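Local coordinates for protein acidocalcisomal pyrophosphatase (Trypanosoma cruzi, PDB 5CUV) that probably hydrolyses inorganic pyrophosphate to phosphate with magnesium as cofactor, at residues D252-G256 with V257-Y261; Y400-G403 with N404-I408; F379-G383 with E384-K388; I332-S335 with H336-I340; T59-D62 with L63-G67. All coordinates share one frame; numbering follows the deposited sequence.

Interactions 1 to 4 lie in the pyrophosphatase portion of the chain, whereas interaction 5 lies in the distant N-terminal part, with its centre about 77 Å from that of interaction 1. In the tetramer these two extremes nevertheless both touch the second subunit. Interactions 3 and 4 touch within one chain, Phe385 CE1 standing 3.7 Å from Ile332 CD1, and both reach the same mixed sheet. Interaction 4 brings His336 to the bound malate. Three contacts approach the magnesium ion without binding it: the side chains of Met401, Asp252 and Val380 lie about 11, 13 and 13 Å away.

Interaction 1: residues D252-G256 with V257-Y261; sequences DIKNG and VPRFY
The end of Ile253, CD1, crosses onto Pro258, 3.4 Å from its CB. The pair is a non-hydrogen-bonded one, a fitting place for proline, whose nitrogen has no hydrogen to give. On the face shared by Lys254 and Val257, the lysine chain is crossed by that of Arg259, Lys254 CD lying at the guanidinium edge, in its plane, 3.3 Å from Arg259 NH1. A bend at chi2 (-63°) turns the arginine back toward the lysine, and the two charged ends are close, Lys254 NZ standing 3.8 Å from Arg259 NH1. Some of that repulsion is probably eased by Asp252, whose OD2 lies 5.4 Å from Arg259 NE, and by a long, weak ion pair from the arginine to Asp69 of the second subunit. Strands 249-254 and 257-258 form a tight two-residue beta hairpin, closed by a type I' turn from Lys254 to Val257. Val257 N gives to Lys254 O at 2.8 Å, and Lys254 N returns a bond to Val257 O at 3.1 Å. Further from the turn, Arg259 N bonds to Asp252 O at 2.6 Å. Both central turn residues have left-handed backbone angles, which asparagine tolerates better than most residues and glycine easily adopts. Asn255 at the tip is engaged by the second subunit, its OD1 accepting from Trp139 NE1 and its ND2 giving to Glu76. At the other end Lys237 bonds the backbones of Asp252 and Arg259.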
# COMPACT_ATOMS: atom_id res chain seq x y z
N ASP A 252 -5.83 7.24 -35.13
CA ASP A 252 -5.42 6.60 -36.35
C ASP A 252 -6.68 6.32 -37.14
O ASP A 252 -7.44 5.40 -36.83
CB ASP A 252 -4.70 5.30 -36.09
CG ASP A 252 -4.12 4.69 -37.36
OD1 ASP A 252 -4.04 5.40 -38.39
OD2 ASP A 252 -3.74 3.50 -37.32
N ILE A 253 -6.88 7.17 -38.15
CA ILE A 253 -8.02 7.07 -39.03
C ILE A 253 -7.49 6.83 -40.42
O ILE A 253 -6.56 7.49 -40.86
CB ILE A 253 -8.80 8.39 -39.08
CG1 ILE A 253 -8.95 8.99 -37.68
CG2 ILE A 253 -10.13 8.14 -39.71
CD1 ILE A 253 -9.71 8.08 -36.70
N LYS A 254 -8.05 5.84 -41.10
CA LYS A 254 -7.66 5.52 -42.45
C LYS A 254 -8.99 5.52 -43.23
O LYS A 254 -10.02 5.00 -42.75
CB LYS A 254 -6.96 4.17 -42.50
CG LYS A 254 -6.09 3.99 -43.71
CD LYS A 254 -5.65 2.53 -43.78
CE LYS A 254 -4.78 2.22 -45.04
NZ LYS A 254 -4.41 0.76 -45.09
N ASN A 255 -8.98 6.13 -44.41
CA ASN A 255 -10.20 6.24 -45.22
C ASN A 255 -11.45 6.72 -44.39
O ASN A 255 -12.58 6.30 -44.63
CB ASN A 255 -10.46 4.92 -45.96
CG ASN A 255 -9.18 4.38 -46.64
OD1 ASN A 255 -8.53 5.08 -47.45
ND2 ASN A 255 -8.80 3.14 -46.31
N GLY A 256 -11.20 7.61 -43.42
CA GLY A 256 -12.26 8.15 -42.61
C GLY A 256 -12.82 7.22 -41.54
O GLY A 256 -13.77 7.55 -40.82
N VAL A 257 -12.24 6.05 -41.40
CA VAL A 257 -12.73 5.12 -40.40
C VAL A 257 -11.62 4.91 -39.38
O VAL A 257 -10.52 4.49 -39.70
CB VAL A 257 -13.10 3.83 -41.11
CG1 VAL A 257 -13.67 2.82 -40.15
CG2 VAL A 257 -14.06 4.17 -42.17
N PRO A 258 -11.89 5.26 -38.14
CA PRO A 258 -10.86 5.08 -37.09
C PRO A 258 -10.37 3.65 -37.03
O PRO A 258 -11.14 2.75 -37.27
CB PRO A 258 -11.61 5.45 -35.78
CG PRO A 258 -13.04 5.11 -36.10
CD PRO A 258 -13.18 5.64 -37.56
N ARG A 259 -9.10 3.46 -36.69
CA ARG A 259 -8.48 2.12 -36.57
C ARG A 259 -8.49 1.57 -35.16
O ARG A 259 -8.45 2.33 -34.20
CB ARG A 259 -7.04 2.13 -37.06
CG ARG A 259 -6.92 2.21 -38.53
CD ARG A 259 -7.54 0.99 -39.08
NE ARG A 259 -7.22 0.87 -40.49
CZ ARG A 259 -7.34 -0.24 -41.21
NH1 ARG A 259 -7.01 -0.17 -42.51
NH2 ARG A 259 -7.76 -1.40 -40.67
N PHE A 260 -8.47 0.25 -35.06
CA PHE A 260 -8.52 -0.45 -33.78
C PHE A 260 -7.68 -1.69 -33.74
O PHE A 260 -7.46 -2.28 -34.78
CB PHE A 260 -9.96 -0.90 -33.50
CG PHE A 260 -10.90 0.22 -33.30
CD1 PHE A 260 -11.09 0.77 -32.02
CD2 PHE A 260 -11.65 0.70 -34.37
CE1 PHE A 260 -12.03 1.77 -31.79
CE2 PHE A 260 -12.62 1.74 -34.15
CZ PHE A 260 -12.80 2.26 -32.85
N TYR A 261 -7.21 -2.11 -32.55
CA TYR A 261 -6.49 -3.40 -32.48
C TYR A 261 -7.60 -4.44 -32.48
O TYR A 261 -8.42 -4.43 -31.57
CB TYR A 261 -5.69 -3.53 -31.19
CG TYR A 261 -4.38 -2.80 -31.26
CD1 TYR A 261 -3.44 -3.16 -32.19
CD2 TYR A 261 -4.07 -1.77 -30.37
CE1 TYR A 261 -2.20 -2.54 -32.25
CE2 TYR A 261 -2.82 -1.12 -30.41
CZ TYR A 261 -1.89 -1.51 -31.36
OH TYR A 261 -0.68 -0.88 -31.54

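Interaction 2: residues Y400-G403 with N404-I408; sequences YMWG and NLRKI
Trp402 and Arg406 stand one turn apart on helix 388-412, the long C-terminal helix, and carry the main side-chain contact of this surface segment. The backbone supplies the regular alpha-helical run of i to i+4 bonds, from Asn404 N to Tyr400 O at 2.8 Å, through those that Leu405 N makes to O of the selenomethionine Met401 and Arg406 N to Trp402 O, to that of Lys407 N with Gly403 O. The apolar contact is a CH-pi interaction. Arg406 CG sits 4.0 Å from the centroid of the Trp402 six-membered ring, over its face, and CD follows towards the rim, 3.3 Å from Trp402 CZ2. With its CG anti to the backbone N (chi1 165°), the tryptophan lies alongside the arginine, and ring and guanidinium planes are only 20° apart. Arginine suits the place because its methylenes cover the indole while its charged end passes beyond, to weak bonds with Met154 O and Ser156 OG of the second subunit. Trp402 NE1 is hydrogen-bonded to His202 ND1. A last polar contact is lysine to main chain: the lysine side chain turns at chi4 (59°) and brings Lys407 NZ to Gly403 O in a weak bond of 3.4 Å.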
# COMPACT_ATOMS: atom_id res chain seq x y z
N TYR A 400 20.11 9.84 -27.46
CA TYR A 400 21.20 10.34 -28.25
C TYR A 400 20.75 10.58 -29.72
O TYR A 400 20.91 11.70 -30.23
CB TYR A 400 22.42 9.38 -28.16
CG TYR A 400 23.52 9.79 -29.12
CD1 TYR A 400 24.52 10.69 -28.73
CD2 TYR A 400 23.48 9.38 -30.48
CE1 TYR A 400 25.45 11.18 -29.64
CE2 TYR A 400 24.38 9.86 -31.40
CZ TYR A 400 25.38 10.76 -30.98
OH TYR A 400 26.28 11.30 -31.92
N MSE A 401 20.17 9.55 -30.38
CA MSE A 401 19.70 9.69 -31.75
C MSE A 401 18.62 10.74 -31.87
O MSE A 401 18.51 11.43 -32.86
CB MSE A 401 19.12 8.37 -32.24
CG MSE A 401 20.15 7.27 -32.40
SE MSE A 401 19.46 5.62 -33.09
CE MSE A 401 18.58 4.98 -31.47
N TRP A 402 17.79 10.89 -30.86
CA TRP A 402 16.80 11.95 -30.94
C TRP A 402 17.56 13.27 -30.93
O TRP A 402 17.16 14.23 -31.59
CB TRP A 402 15.83 11.98 -29.76
CG TRP A 402 15.09 13.22 -29.67
CD1 TRP A 402 13.98 13.52 -30.32
CD2 TRP A 402 15.39 14.33 -28.81
NE1 TRP A 402 13.53 14.77 -29.93
CE2 TRP A 402 14.39 15.28 -29.01
CE3 TRP A 402 16.42 14.61 -27.89
CZ2 TRP A 402 14.35 16.50 -28.32
CZ3 TRP A 402 16.39 15.83 -27.19
CH2 TRP A 402 15.36 16.76 -27.41
N GLY A 403 18.63 13.32 -30.14
CA GLY A 403 19.38 14.54 -30.00
C GLY A 403 20.04 14.93 -31.29
O GLY A 403 20.06 16.11 -31.69
N ASN A 404 20.58 13.92 -31.97
CA ASN A 404 21.30 14.19 -33.19
C ASN A 404 20.31 14.45 -34.31
O ASN A 404 20.61 15.10 -35.30
CB ASN A 404 22.30 13.04 -33.42
CG ASN A 404 22.27 12.50 -34.82
OD1 ASN A 404 22.88 13.08 -35.74
ND2 ASN A 404 21.55 11.37 -35.01
N LEU A 405 19.08 13.99 -34.12
CA LEU A 405 18.05 14.24 -35.12
C LEU A 405 17.74 15.72 -35.05
O LEU A 405 17.37 16.36 -36.03
CB LEU A 405 16.80 13.42 -34.82
CG LEU A 405 15.58 13.81 -35.64
CD1 LEU A 405 15.97 14.12 -37.03
CD2 LEU A 405 14.63 12.69 -35.67
N ARG A 406 17.89 16.28 -33.86
CA ARG A 406 17.64 17.69 -33.68
C ARG A 406 18.72 18.48 -34.34
O ARG A 406 18.43 19.33 -35.15
CB ARG A 406 17.58 18.06 -32.23
CG ARG A 406 16.52 17.32 -31.54
CD ARG A 406 15.81 18.26 -30.69
NE ARG A 406 14.75 18.93 -31.43
CZ ARG A 406 14.13 20.00 -30.95
NH1 ARG A 406 14.50 20.49 -29.75
NH2 ARG A 406 13.14 20.54 -31.64
N LYS A 407 19.98 18.17 -34.01
CA LYS A 407 21.14 18.89 -34.55
C LYS A 407 21.03 19.08 -36.06
O LYS A 407 21.02 20.21 -36.54
CB LYS A 407 22.44 18.14 -34.28
CG LYS A 407 22.95 18.08 -32.84
CD LYS A 407 24.18 17.17 -32.72
CE LYS A 407 24.49 16.84 -31.29
NZ LYS A 407 23.31 16.16 -30.69
N ILE A 408 20.98 17.98 -36.79
CA ILE A 408 20.89 18.02 -38.25
C ILE A 408 19.86 19.00 -38.80
O ILE A 408 20.18 19.85 -39.64
CB ILE A 408 20.56 16.62 -38.83
CG1 ILE A 408 21.76 15.69 -38.65
CG2 ILE A 408 20.16 16.71 -40.28
CD1 ILE A 408 21.55 14.29 -39.20

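Interaction 3: residues F379-G383 with E384-K388; sequences FVFNG and EFKDK
A left-handed turn of chain, Phe381 to Gly383, leads into the short, weakly bonded strand 386-387, and the contact folds the side chains after the turn back onto those within it. All three residues of the turn have positive phi, natural for glycine, acceptable for asparagine and less usual for phenylalanine. Two backbone bonds close it in succession: Gly383 N to Val380 O at 3.0 Å, then Glu384 N to Phe381 O at 3.1 Å, nearly straight at the hydrogen (168°). Lys386 comes over one face of the Phe381 ring, the two side chains crossing at about a right angle. Its CE is 3.9 Å from the ring centroid in a CH-pi contact, and NZ reaches 3.3 Å from Phe381 CD2. Bends at chi2 (-69°) and chi3 (-76°) curl the lysine back over the ring, so that its methylenes shield the aromatic surface and its amine is held beside the aromatic groups, where the charge can also meet the ring of Phe390 in a cation-pi contact. Glu384 approaches from the edge instead, its OE2 near the ring plane and 3.7 Å from Phe381 CB. The weak strand adds to the mixed sheet by pairing with strand 310-323, and Asp387 then serves as N-cap of helix 388-412, OD1 accepting from Phe390 N. The Phe390 ring meets Phe381 edge-to-face, while Phe381 itself rests on Trp329 of strand 326-335.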
# COMPACT_ATOMS: atom_id res chain seq x y z
N PHE A 379 11.20 -12.19 -31.75
CA PHE A 379 11.89 -11.32 -30.77
C PHE A 379 13.41 -11.58 -30.75
O PHE A 379 13.86 -12.73 -30.94
CB PHE A 379 11.41 -11.59 -29.33
CG PHE A 379 9.96 -11.47 -29.15
CD1 PHE A 379 9.10 -12.46 -29.65
CD2 PHE A 379 9.42 -10.30 -28.63
CE1 PHE A 379 7.71 -12.28 -29.64
CE2 PHE A 379 8.02 -10.09 -28.61
CZ PHE A 379 7.16 -11.09 -29.12
N VAL A 380 14.19 -10.54 -30.46
CA VAL A 380 15.62 -10.70 -30.30
C VAL A 380 15.79 -11.25 -28.89
O VAL A 380 14.81 -11.36 -28.15
CB VAL A 380 16.31 -9.41 -30.34
CG1 VAL A 380 16.18 -8.83 -31.75
CG2 VAL A 380 15.76 -8.52 -29.21
N PHE A 381 17.02 -11.62 -28.52
CA PHE A 381 17.31 -12.19 -27.19
C PHE A 381 16.37 -13.26 -26.74
O PHE A 381 16.05 -13.36 -25.55
CB PHE A 381 17.31 -11.11 -26.12
CG PHE A 381 18.40 -10.12 -26.29
CD1 PHE A 381 18.22 -9.03 -27.11
CD2 PHE A 381 19.61 -10.30 -25.70
CE1 PHE A 381 19.26 -8.14 -27.33
CE2 PHE A 381 20.65 -9.42 -25.91
CZ PHE A 381 20.47 -8.34 -26.74
N ASN A 382 15.91 -14.08 -27.68
CA ASN A 382 15.04 -15.18 -27.34
C ASN A 382 13.77 -14.76 -26.64
O ASN A 382 13.26 -15.50 -25.79
CB ASN A 382 15.79 -16.21 -26.47
CG ASN A 382 17.04 -16.80 -27.20
OD1 ASN A 382 18.14 -16.20 -27.18
ND2 ASN A 382 16.85 -17.96 -27.86
N GLY A 383 13.25 -13.58 -26.98
CA GLY A 383 12.02 -13.13 -26.34
C GLY A 383 12.09 -12.93 -24.83
O GLY A 383 11.04 -12.77 -24.20
N GLU A 384 13.28 -12.95 -24.24
CA GLU A 384 13.39 -12.76 -22.80
C GLU A 384 13.36 -11.28 -22.50
O GLU A 384 13.75 -10.46 -23.35
CB GLU A 384 14.65 -13.41 -22.26
CG GLU A 384 15.98 -12.74 -22.57
CD GLU A 384 17.18 -13.76 -22.78
OE1 GLU A 384 17.05 -14.98 -22.39
OE2 GLU A 384 18.25 -13.31 -23.33
N PHE A 385 12.88 -10.93 -21.31
CA PHE A 385 12.77 -9.52 -20.91
C PHE A 385 14.08 -9.07 -20.35
O PHE A 385 14.47 -9.57 -19.33
CB PHE A 385 11.70 -9.38 -19.84
CG PHE A 385 10.32 -9.34 -20.36
CD1 PHE A 385 9.77 -8.16 -20.78
CD2 PHE A 385 9.56 -10.51 -20.42
CE1 PHE A 385 8.43 -8.13 -21.25
CE2 PHE A 385 8.22 -10.52 -20.90
CZ PHE A 385 7.65 -9.33 -21.31
N LYS A 386 14.77 -8.15 -20.99
CA LYS A 386 16.05 -7.73 -20.46
C LYS A 386 15.83 -6.86 -19.24
O LYS A 386 14.82 -6.25 -19.12
CB LYS A 386 16.83 -6.96 -21.55
CG LYS A 386 16.98 -7.73 -22.89
CD LYS A 386 17.90 -8.94 -22.77
CE LYS A 386 19.37 -8.49 -22.71
NZ LYS A 386 20.33 -9.63 -22.54
N ASP A 387 16.79 -6.80 -18.34
CA ASP A 387 16.70 -6.00 -17.09
C ASP A 387 16.90 -4.50 -17.27
O ASP A 387 17.31 -4.07 -18.33
CB ASP A 387 17.75 -6.45 -16.12
CG ASP A 387 19.10 -6.40 -16.74
OD1 ASP A 387 19.55 -5.28 -17.07
OD2 ASP A 387 19.66 -7.49 -16.95
N LYS A 388 16.66 -3.72 -16.21
CA LYS A 388 16.74 -2.27 -16.29
C LYS A 388 18.03 -1.59 -16.77
O LYS A 388 17.97 -0.55 -17.44
CB LYS A 388 16.30 -1.64 -14.96
CG LYS A 388 17.32 -1.64 -13.92
CD LYS A 388 16.69 -1.21 -12.59
CE LYS A 388 17.57 -1.49 -11.36
NZ LYS A 388 16.96 -0.86 -10.16

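Interaction 4: residues I332-S335 with H336-I340; sequences ICIS and HNDPI. With MLT (D-malate), chain C.
Ser335 O accepts from Asp338 N at 2.9 Å, a bond almost straight at the hydrogen (168°) although the donor stands well above the carbonyl plane. It closes a type I beta turn at the end of strand 326-335. Serine suits the first position because its hydroxyl can also serve the turn: OG, anti to the backbone N, accepts from Asn337 N at 3.1 Å, making an ST turn inside the larger one. Asp338 fastens what follows. Its OD2 accepts from Ile340 N at 3.2 Å, an Asx turn spanning Pro339, while OD1 is held by Met302 N of the same chain, so both carboxylate oxygens of this buried side chain have backbone partners. Ile334 CD1 packs on Asp338 CB (3.7 Å) and, more loosely, on Ile340 CG1 (4.2 Å). His336 turns the other way, towards the pocket. There its ring edge meets D-malate, CE1 lying 3.2 Å from ligand O4. NE2 is bonded to Asn222 O, and the malate is hydrogen-bonded to Asn222 N and Arg223 NH1. His336 therefore probably serves the pocket by steadying the Asn222 backbone and shaping the wall beside the ligand.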
# COMPACT_ATOMS: atom_id res chain seq x y z
N ILE A 332 9.46 -1.69 -20.60
CA ILE A 332 8.50 -2.08 -19.57
C ILE A 332 8.76 -1.16 -18.40
O ILE A 332 9.87 -1.12 -17.88
CB ILE A 332 8.73 -3.53 -19.09
CG1 ILE A 332 8.85 -4.47 -20.28
CG2 ILE A 332 7.63 -3.93 -18.18
CD1 ILE A 332 7.60 -4.48 -21.13
N CYS A 333 7.74 -0.44 -17.97
CA CYS A 333 7.90 0.49 -16.89
C CYS A 333 6.64 0.51 -16.02
O CYS A 333 5.62 -0.12 -16.38
CB CYS A 333 8.11 1.89 -17.46
SG CYS A 333 6.67 2.54 -18.36
N ILE A 334 6.70 1.22 -14.88
CA ILE A 334 5.57 1.34 -14.00
C ILE A 334 5.51 2.74 -13.43
O ILE A 334 6.53 3.33 -13.10
CB ILE A 334 5.60 0.29 -12.80
CG1 ILE A 334 4.29 0.43 -12.00
CG2 ILE A 334 6.88 0.48 -11.88
CD1 ILE A 334 4.19 -0.44 -10.85
N SER A 335 4.31 3.29 -13.35
CA SER A 335 4.14 4.60 -12.79
C SER A 335 4.63 4.70 -11.31
O SER A 335 4.29 3.87 -10.49
CB SER A 335 2.67 4.90 -12.88
OG SER A 335 2.30 5.85 -11.92
N HIS A 336 5.43 5.72 -11.00
CA HIS A 336 5.91 5.99 -9.64
C HIS A 336 4.75 6.17 -8.65
O HIS A 336 4.90 6.02 -7.41
CB HIS A 336 6.77 7.26 -9.62
CG HIS A 336 8.22 7.01 -9.89
ND1 HIS A 336 9.02 6.28 -9.02
CD2 HIS A 336 8.98 7.23 -11.00
CE1 HIS A 336 10.19 6.05 -9.59
NE2 HIS A 336 10.19 6.61 -10.79
N ASN A 337 3.57 6.47 -9.18
CA ASN A 337 2.44 6.61 -8.29
C ASN A 337 1.65 5.32 -8.00
O ASN A 337 0.68 5.33 -7.26
CB ASN A 337 1.51 7.70 -8.76
CG ASN A 337 0.98 8.50 -7.58
OD1 ASN A 337 1.78 9.21 -6.89
ND2 ASN A 337 -0.34 8.36 -7.30
N ASP A 338 2.06 4.21 -8.59
CA ASP A 338 1.35 2.96 -8.34
C ASP A 338 1.74 2.47 -6.93
O ASP A 338 2.88 2.67 -6.48
CB ASP A 338 1.73 1.92 -9.37
CG ASP A 338 0.81 0.72 -9.34
OD1 ASP A 338 -0.25 0.81 -9.98
OD2 ASP A 338 1.14 -0.32 -8.68
N PRO A 339 0.80 1.83 -6.21
CA PRO A 339 1.09 1.34 -4.86
C PRO A 339 2.23 0.33 -4.75
O PRO A 339 2.81 0.23 -3.69
CB PRO A 339 -0.23 0.74 -4.40
CG PRO A 339 -1.21 1.52 -5.18
CD PRO A 339 -0.62 1.62 -6.53
N ILE A 340 2.55 -0.43 -5.80
CA ILE A 340 3.65 -1.37 -5.65
C ILE A 340 5.00 -0.94 -6.25
O ILE A 340 5.99 -1.63 -6.12
CB ILE A 340 3.32 -2.81 -6.20
CG1 ILE A 340 2.93 -2.77 -7.65
CG2 ILE A 340 2.27 -3.46 -5.39
CD1 ILE A 340 3.26 -4.09 -8.30
C1 MLT C . 14.35 8.68 -8.92
O1 MLT C . 14.06 9.78 -8.44
O2 MLT C . 15.27 8.60 -9.72
C2 MLT C . 13.56 7.43 -8.54
O3 MLT C . 12.53 7.69 -7.58
C3 MLT C . 14.51 6.30 -8.07
C4 MLT C . 13.73 5.06 -7.62
O4 MLT C . 12.52 5.05 -7.63
O5 MLT C . 14.38 3.96 -7.21

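Interaction 5: residues T59-D62 with L63-G67; sequences TEFD and LVAYG
Residues 60 to 66 form barely two turns of alpha helix, held by successive i to i+4 bonds: Leu63 N to Thr59 O (3.0 Å), Val64 N to Glu60 O (2.7 Å), Ala65 N to Phe61 O (2.8 Å) and Tyr66 N to Asp62 O (2.9 Å). Thr59 is the N-cap, its OG1 taking Asp62 N at 2.9 Å; a short hydroxyl side chain is well placed to replace the missing carbonyl at a helix start. At the far end Gly67 leaves the helical backbone angles just after giving its N to Leu63 O. Phe61, with CG anti to its own nitrogen (chi1 -175°), extends along the helix towards the next turn, and its CE2 rests 3.7 Å from Ala65 CB. The small methyl lets the large ring lie close to the helix. Tyr66 brings its OH to the edge of the same phenyl ring. Asp62 OD1 lies 3.8 Å from Tyr66 CE2, carboxylate and ring planes standing 52° apart. The polar ends of both are engaged by the fourth subunit, Asp62 in a salt bridge to Arg366 and Tyr66 OH in a bond to Glu363. Glu60 turns back into its own chain, pairing with Arg82 of helix 73-87 and accepting from Leu50 N just ahead of helix 51-56, on which Leu63 also packs. Val64 faces the second subunit, where it meets Val257 of the hairpin strand 257-258.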
# COMPACT_ATOMS: atom_id res chain seq x y z
N THR A 59 25.33 2.84 33.97
CA THR A 59 26.42 3.54 33.31
C THR A 59 26.11 5.02 33.29
O THR A 59 24.97 5.42 33.46
CB THR A 59 26.55 3.15 31.82
OG1 THR A 59 25.41 3.69 31.11
CG2 THR A 59 26.64 1.61 31.64
N GLU A 60 27.11 5.84 33.04
CA GLU A 60 26.86 7.27 32.96
C GLU A 60 25.94 7.57 31.75
O GLU A 60 25.03 8.42 31.82
CB GLU A 60 28.16 8.05 32.73
CG GLU A 60 29.27 7.84 33.73
CD GLU A 60 30.41 8.83 33.51
OE1 GLU A 60 31.14 9.06 34.46
OE2 GLU A 60 30.58 9.38 32.39
N PHE A 61 26.19 6.89 30.63
CA PHE A 61 25.37 7.14 29.46
C PHE A 61 23.93 6.99 29.84
O PHE A 61 23.13 7.85 29.54
CB PHE A 61 25.64 6.18 28.31
CG PHE A 61 24.88 6.53 27.10
CD1 PHE A 61 25.31 7.57 26.29
CD2 PHE A 61 23.62 5.94 26.85
CE1 PHE A 61 24.52 8.06 25.26
CE2 PHE A 61 22.77 6.43 25.81
CZ PHE A 61 23.23 7.50 25.01
N ASP A 62 23.63 5.90 30.50
CA ASP A 62 22.28 5.59 30.93
C ASP A 62 21.67 6.57 31.90
O ASP A 62 20.45 6.83 31.85
CB ASP A 62 22.24 4.19 31.55
CG ASP A 62 22.17 3.09 30.51
OD1 ASP A 62 22.15 3.39 29.30
OD2 ASP A 62 22.14 1.90 30.91
N LEU A 63 22.51 7.09 32.79
CA LEU A 63 22.11 8.03 33.79
C LEU A 63 21.85 9.37 33.12
O LEU A 63 20.81 9.99 33.39
CB LEU A 63 23.18 8.14 34.89
CG LEU A 63 23.03 9.30 35.90
CD1 LEU A 63 21.62 9.27 36.49
CD2 LEU A 63 24.07 9.22 37.02
N VAL A 64 22.74 9.84 32.25
CA VAL A 64 22.43 11.11 31.60
C VAL A 64 21.27 11.00 30.55
O VAL A 64 20.48 11.92 30.38
CB VAL A 64 23.67 11.74 30.90
CG1 VAL A 64 24.18 10.81 29.78
CG2 VAL A 64 23.29 13.08 30.32
N ALA A 65 21.19 9.87 29.85
CA ALA A 65 20.16 9.67 28.83
C ALA A 65 18.76 9.46 29.38
O ALA A 65 17.84 10.14 28.98
CB ALA A 65 20.54 8.46 27.94
N TYR A 66 18.62 8.54 30.31
CA TYR A 66 17.33 8.20 30.86
C TYR A 66 17.00 8.56 32.30
O TYR A 66 15.87 8.38 32.72
CB TYR A 66 17.12 6.71 30.68
CG TYR A 66 17.55 6.29 29.33
CD1 TYR A 66 16.92 6.79 28.17
CD2 TYR A 66 18.63 5.40 29.17
CE1 TYR A 66 17.34 6.40 26.86
CE2 TYR A 66 19.05 5.00 27.90
CZ TYR A 66 18.40 5.50 26.76
OH TYR A 66 18.80 5.03 25.56
N GLY A 67 17.99 9.01 33.08
CA GLY A 67 17.72 9.39 34.45
C GLY A 67 16.95 10.67 34.34
O GLY A 67 17.32 11.52 33.53